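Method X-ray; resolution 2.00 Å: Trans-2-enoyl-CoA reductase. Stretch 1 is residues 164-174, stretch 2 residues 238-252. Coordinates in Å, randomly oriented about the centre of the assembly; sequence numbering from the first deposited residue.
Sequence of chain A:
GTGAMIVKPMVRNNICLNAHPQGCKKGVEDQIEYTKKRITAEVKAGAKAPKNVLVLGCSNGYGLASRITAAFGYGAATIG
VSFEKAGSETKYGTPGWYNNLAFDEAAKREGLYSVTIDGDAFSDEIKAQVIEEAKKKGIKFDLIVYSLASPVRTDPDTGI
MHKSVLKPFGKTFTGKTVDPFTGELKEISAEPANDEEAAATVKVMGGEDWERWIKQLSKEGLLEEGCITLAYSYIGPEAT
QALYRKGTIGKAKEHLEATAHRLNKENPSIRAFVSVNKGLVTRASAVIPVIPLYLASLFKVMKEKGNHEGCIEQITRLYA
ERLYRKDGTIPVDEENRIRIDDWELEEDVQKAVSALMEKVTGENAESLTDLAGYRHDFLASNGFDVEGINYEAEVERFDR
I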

# COMPACT_ATOMS: atom_id res chain seq x y z
N SER A 164 14.51 -7.93 -5.25
CA SER A 164 14.64 -6.49 -5.46
C SER A 164 15.59 -5.87 -4.44
O SER A 164 15.75 -6.39 -3.33
CB SER A 164 13.27 -5.81 -5.38
OG SER A 164 12.73 -5.91 -4.07
N VAL A 165 16.23 -4.78 -4.83
CA VAL A 165 17.08 -4.02 -3.92
C VAL A 165 16.67 -2.55 -3.92
O VAL A 165 16.02 -2.08 -4.85
CB VAL A 165 18.58 -4.12 -4.30
CG1 VAL A 165 19.01 -5.58 -4.38
CG2 VAL A 165 18.84 -3.40 -5.62
N LEU A 166 17.02 -1.84 -2.85
CA LEU A 166 16.72 -0.42 -2.74
C LEU A 166 18.02 0.37 -2.70
O LEU A 166 18.49 0.75 -1.62
CB LEU A 166 15.91 -0.15 -1.47
CG LEU A 166 14.70 -1.04 -1.22
CD1 LEU A 166 14.00 -0.64 0.07
CD2 LEU A 166 13.73 -0.99 -2.40
N LYS A 167 18.62 0.60 -3.86
CA LYS A 167 19.95 1.19 -3.93
C LYS A 167 20.10 2.19 -5.08
O LYS A 167 19.36 2.12 -6.07
CB LYS A 167 21.00 0.07 -4.03
CG LYS A 167 21.11 -0.78 -2.77
CD LYS A 167 22.29 -1.74 -2.79
CE LYS A 167 22.13 -2.84 -3.80
NZ LYS A 167 23.07 -3.96 -3.51
N PRO A 168 21.05 3.13 -4.96
CA PRO A 168 21.28 4.11 -6.02
C PRO A 168 22.16 3.56 -7.13
O PRO A 168 22.56 2.40 -7.09
CB PRO A 168 22.02 5.23 -5.29
CG PRO A 168 22.81 4.50 -4.26
CD PRO A 168 21.92 3.37 -3.80
N PHE A 169 22.46 4.39 -8.13
CA PHE A 169 23.40 4.03 -9.18
C PHE A 169 24.59 4.99 -9.16
O PHE A 169 24.45 6.17 -8.85
CB PHE A 169 22.74 4.07 -10.56
CG PHE A 169 21.73 2.98 -10.78
CD1 PHE A 169 22.12 1.65 -10.80
CD2 PHE A 169 20.40 3.28 -10.99
CE1 PHE A 169 21.19 0.64 -11.01
CE2 PHE A 169 19.47 2.28 -11.20
CZ PHE A 169 19.86 0.96 -11.21
N GLY A 170 25.77 4.46 -9.48
CA GLY A 170 26.97 5.28 -9.55
C GLY A 170 27.66 5.48 -8.22
O GLY A 170 28.69 4.87 -7.94
N LYS A 171 27.09 6.34 -7.38
CA LYS A 171 27.68 6.66 -6.08
C LYS A 171 26.84 6.13 -4.93
O LYS A 171 25.64 5.90 -5.07
CB LYS A 171 27.87 8.17 -5.93
CG LYS A 171 28.93 8.76 -6.83
CD LYS A 171 29.19 10.22 -6.48
CE LYS A 171 30.27 10.83 -7.36
NZ LYS A 171 31.55 10.09 -7.25
N THR A 172 27.49 5.94 -3.78
CA THR A 172 26.79 5.53 -2.57
C THR A 172 25.88 6.65 -2.06
O THR A 172 26.29 7.81 -1.98
CB THR A 172 27.78 5.11 -1.46
OG1 THR A 172 27.10 5.01 -0.21
CG2 THR A 172 28.91 6.13 -1.33
N PHE A 173 24.65 6.30 -1.73
CA PHE A 173 23.71 7.27 -1.19
C PHE A 173 23.75 7.24 0.33
O PHE A 173 23.45 6.23 0.96
CB PHE A 173 22.29 6.99 -1.69
CG PHE A 173 21.24 7.86 -1.04
CD1 PHE A 173 21.27 9.23 -1.19
CD2 PHE A 173 20.22 7.29 -0.29
CE1 PHE A 173 20.31 10.03 -0.61
CE2 PHE A 173 19.26 8.09 0.30
CZ PHE A 173 19.30 9.46 0.14
N THR A 174 24.13 8.37 0.92
CA THR A 174 24.28 8.47 2.36
C THR A 174 23.45 9.62 2.91
O THR A 174 23.45 10.72 2.36
CB THR A 174 25.76 8.68 2.75
OG1 THR A 174 26.54 7.57 2.28
CG2 THR A 174 25.92 8.79 4.26
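Stretch 2 238-252: EATQALYRKGTIGKA

The most unusual feature of this contact is one threonine, T248, which bonds to an extended loop through both its backbone and its side chain. T248 OG1 donates to V165 O (2.8 Å) and accepts from K167 N (3.1 Å), while T248 N donates to K167 O (3.0 Å, nearly linear). An amide in the first turn of a helix has no partner within that helix; threonine suits the place because its hydroxyl can give and take at once while its methyl, T248 CG2, packs 3.8 Å from V165 CG2 and 3.7 Å from F169 CZ.

Stretch 2 comes to this point as a short helix beginning at Q241, passes through a turn, and starts a second helix at T248, with G247 as N-cap. G247 CA lies 4.1 Å from P168 CA; a CB here would clash with K167 O and with L243 O, so glycine fits.

The loop runs on in the opposite sense to stretch 2: L166 CD2 meets I249 CD1 at 3.6 Å, P168 CD meets L243 CD2 at 3.6 Å, and F173, entering a strand, reaches back to the first helix, its CD1 3.6 Å from A242 CB and its CD2 3.7 Å from L243 CD1. These apolar side chains pack without leaving a polar group unpaired, and F173's ring is wide enough to touch both A242, whose methyl is small, and L243. The F169 ring turns its edge to K246 O, 3.0 Å from F169 CD2. Beside it, a water accepts from F169 N (3.0 Å) and donates to A242 O (2.7 Å), bridging the backbones.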

# COMPACT_ATOMS: atom_id res chain seq x y z
N GLU A 238 12.87 15.67 -2.66
CA GLU A 238 14.17 15.86 -3.31
C GLU A 238 15.28 15.06 -2.63
O GLU A 238 16.18 14.57 -3.30
CB GLU A 238 14.54 17.35 -3.30
CG GLU A 238 13.73 18.19 -4.27
CD GLU A 238 14.09 17.91 -5.71
OE1 GLU A 238 13.19 18.00 -6.58
OE2 GLU A 238 15.27 17.60 -5.98
N ALA A 239 15.19 14.94 -1.31
CA ALA A 239 16.25 14.32 -0.52
C ALA A 239 16.47 12.84 -0.84
O ALA A 239 17.56 12.31 -0.61
CB ALA A 239 15.96 14.49 0.97
N THR A 240 15.45 12.18 -1.37
CA THR A 240 15.54 10.75 -1.64
C THR A 240 15.49 10.42 -3.13
O THR A 240 15.25 9.27 -3.51
CB THR A 240 14.43 9.97 -0.92
OG1 THR A 240 13.15 10.44 -1.36
CG2 THR A 240 14.54 10.14 0.58
N GLN A 241 15.73 11.42 -3.98
CA GLN A 241 15.69 11.23 -5.42
C GLN A 241 16.73 10.22 -5.92
O GLN A 241 16.53 9.57 -6.94
CB GLN A 241 15.87 12.56 -6.15
CG GLN A 241 14.65 13.45 -6.11
CD GLN A 241 14.83 14.72 -6.93
OE1 GLN A 241 13.86 15.32 -7.38
NE2 GLN A 241 16.08 15.13 -7.12
N ALA A 242 17.83 10.09 -5.18
CA ALA A 242 18.90 9.17 -5.55
C ALA A 242 18.41 7.72 -5.62
O ALA A 242 19.06 6.87 -6.21
CB ALA A 242 20.07 9.29 -4.58
N LEU A 243 17.26 7.46 -5.01
CA LEU A 243 16.67 6.13 -5.01
C LEU A 243 15.39 6.07 -5.82
O LEU A 243 15.26 5.25 -6.73
CB LEU A 243 16.39 5.68 -3.57
CG LEU A 243 17.59 5.72 -2.63
CD1 LEU A 243 17.19 5.31 -1.22
CD2 LEU A 243 18.71 4.83 -3.14
N TYR A 244 14.44 6.94 -5.49
CA TYR A 244 13.11 6.89 -6.09
C TYR A 244 13.04 7.48 -7.50
O TYR A 244 12.12 7.18 -8.26
CB TYR A 244 12.09 7.58 -5.18
CG TYR A 244 11.86 6.87 -3.87
CD1 TYR A 244 10.96 5.81 -3.79
CD2 TYR A 244 12.52 7.26 -2.72
CE1 TYR A 244 10.75 5.15 -2.59
CE2 TYR A 244 12.31 6.61 -1.52
CZ TYR A 244 11.42 5.56 -1.46
OH TYR A 244 11.21 4.91 -0.27
N ARG A 245 14.01 8.32 -7.84
CA ARG A 245 14.07 8.92 -9.17
C ARG A 245 15.07 8.20 -10.07
O ARG A 245 14.72 7.71 -11.14
CB ARG A 245 14.46 10.39 -9.09
CG ARG A 245 13.39 11.36 -9.57
CD ARG A 245 12.38 11.65 -8.48
NE ARG A 245 11.75 12.96 -8.65
CZ ARG A 245 11.26 13.68 -7.65
NH1 ARG A 245 11.33 13.23 -6.41
NH2 ARG A 245 10.71 14.87 -7.89
N LYS A 246 16.32 8.14 -9.61
CA LYS A 246 17.42 7.66 -10.44
C LYS A 246 18.00 6.33 -9.96
O LYS A 246 18.97 5.83 -10.53
CB LYS A 246 18.53 8.72 -10.51
CG LYS A 246 18.05 10.11 -10.91
CD LYS A 246 19.20 11.10 -11.08
CE LYS A 246 20.16 10.67 -12.19
NZ LYS A 246 21.28 11.64 -12.41
N GLY A 247 17.41 5.75 -8.92
CA GLY A 247 17.90 4.49 -8.37
C GLY A 247 17.16 3.28 -8.91
O GLY A 247 16.42 3.39 -9.88
N THR A 248 17.38 2.13 -8.28
CA THR A 248 16.73 0.89 -8.68
C THR A 248 15.22 0.99 -8.57
O THR A 248 14.49 0.48 -9.42
CB THR A 248 17.22 -0.30 -7.84
OG1 THR A 248 16.99 -0.03 -6.45
CG2 THR A 248 18.71 -0.53 -8.05
N ILE A 249 14.75 1.67 -7.53
CA ILE A 249 13.33 1.94 -7.36
C ILE A 249 12.84 2.81 -8.50
O ILE A 249 11.76 2.59 -9.05
CB ILE A 249 13.04 2.66 -6.02
CG1 ILE A 249 13.48 1.79 -4.84
CG2 ILE A 249 11.57 3.02 -5.91
CD1 ILE A 249 13.31 2.46 -3.50
N GLY A 250 13.64 3.81 -8.86
CA GLY A 250 13.31 4.73 -9.92
C GLY A 250 13.12 4.06 -11.26
O GLY A 250 12.25 4.45 -12.04
N LYS A 251 13.92 3.04 -11.54
CA LYS A 251 13.80 2.30 -12.79
C LYS A 251 12.54 1.44 -12.81
O LYS A 251 11.89 1.30 -13.85
CB LYS A 251 15.05 1.45 -13.04
CG LYS A 251 16.07 2.10 -13.96
CD LYS A 251 16.45 3.49 -13.48
CE LYS A 251 17.28 4.23 -14.51
NZ LYS A 251 17.65 5.59 -14.03
N ALA A 252 12.21 0.87 -11.66
CA ALA A 252 11.01 0.05 -11.53
C ALA A 252 9.75 0.88 -11.76
O ALA A 252 8.82 0.44 -12.43
CB ALA A 252 10.96 -0.62 -10.17
O HOH W 1 21.01 7.02 -8.14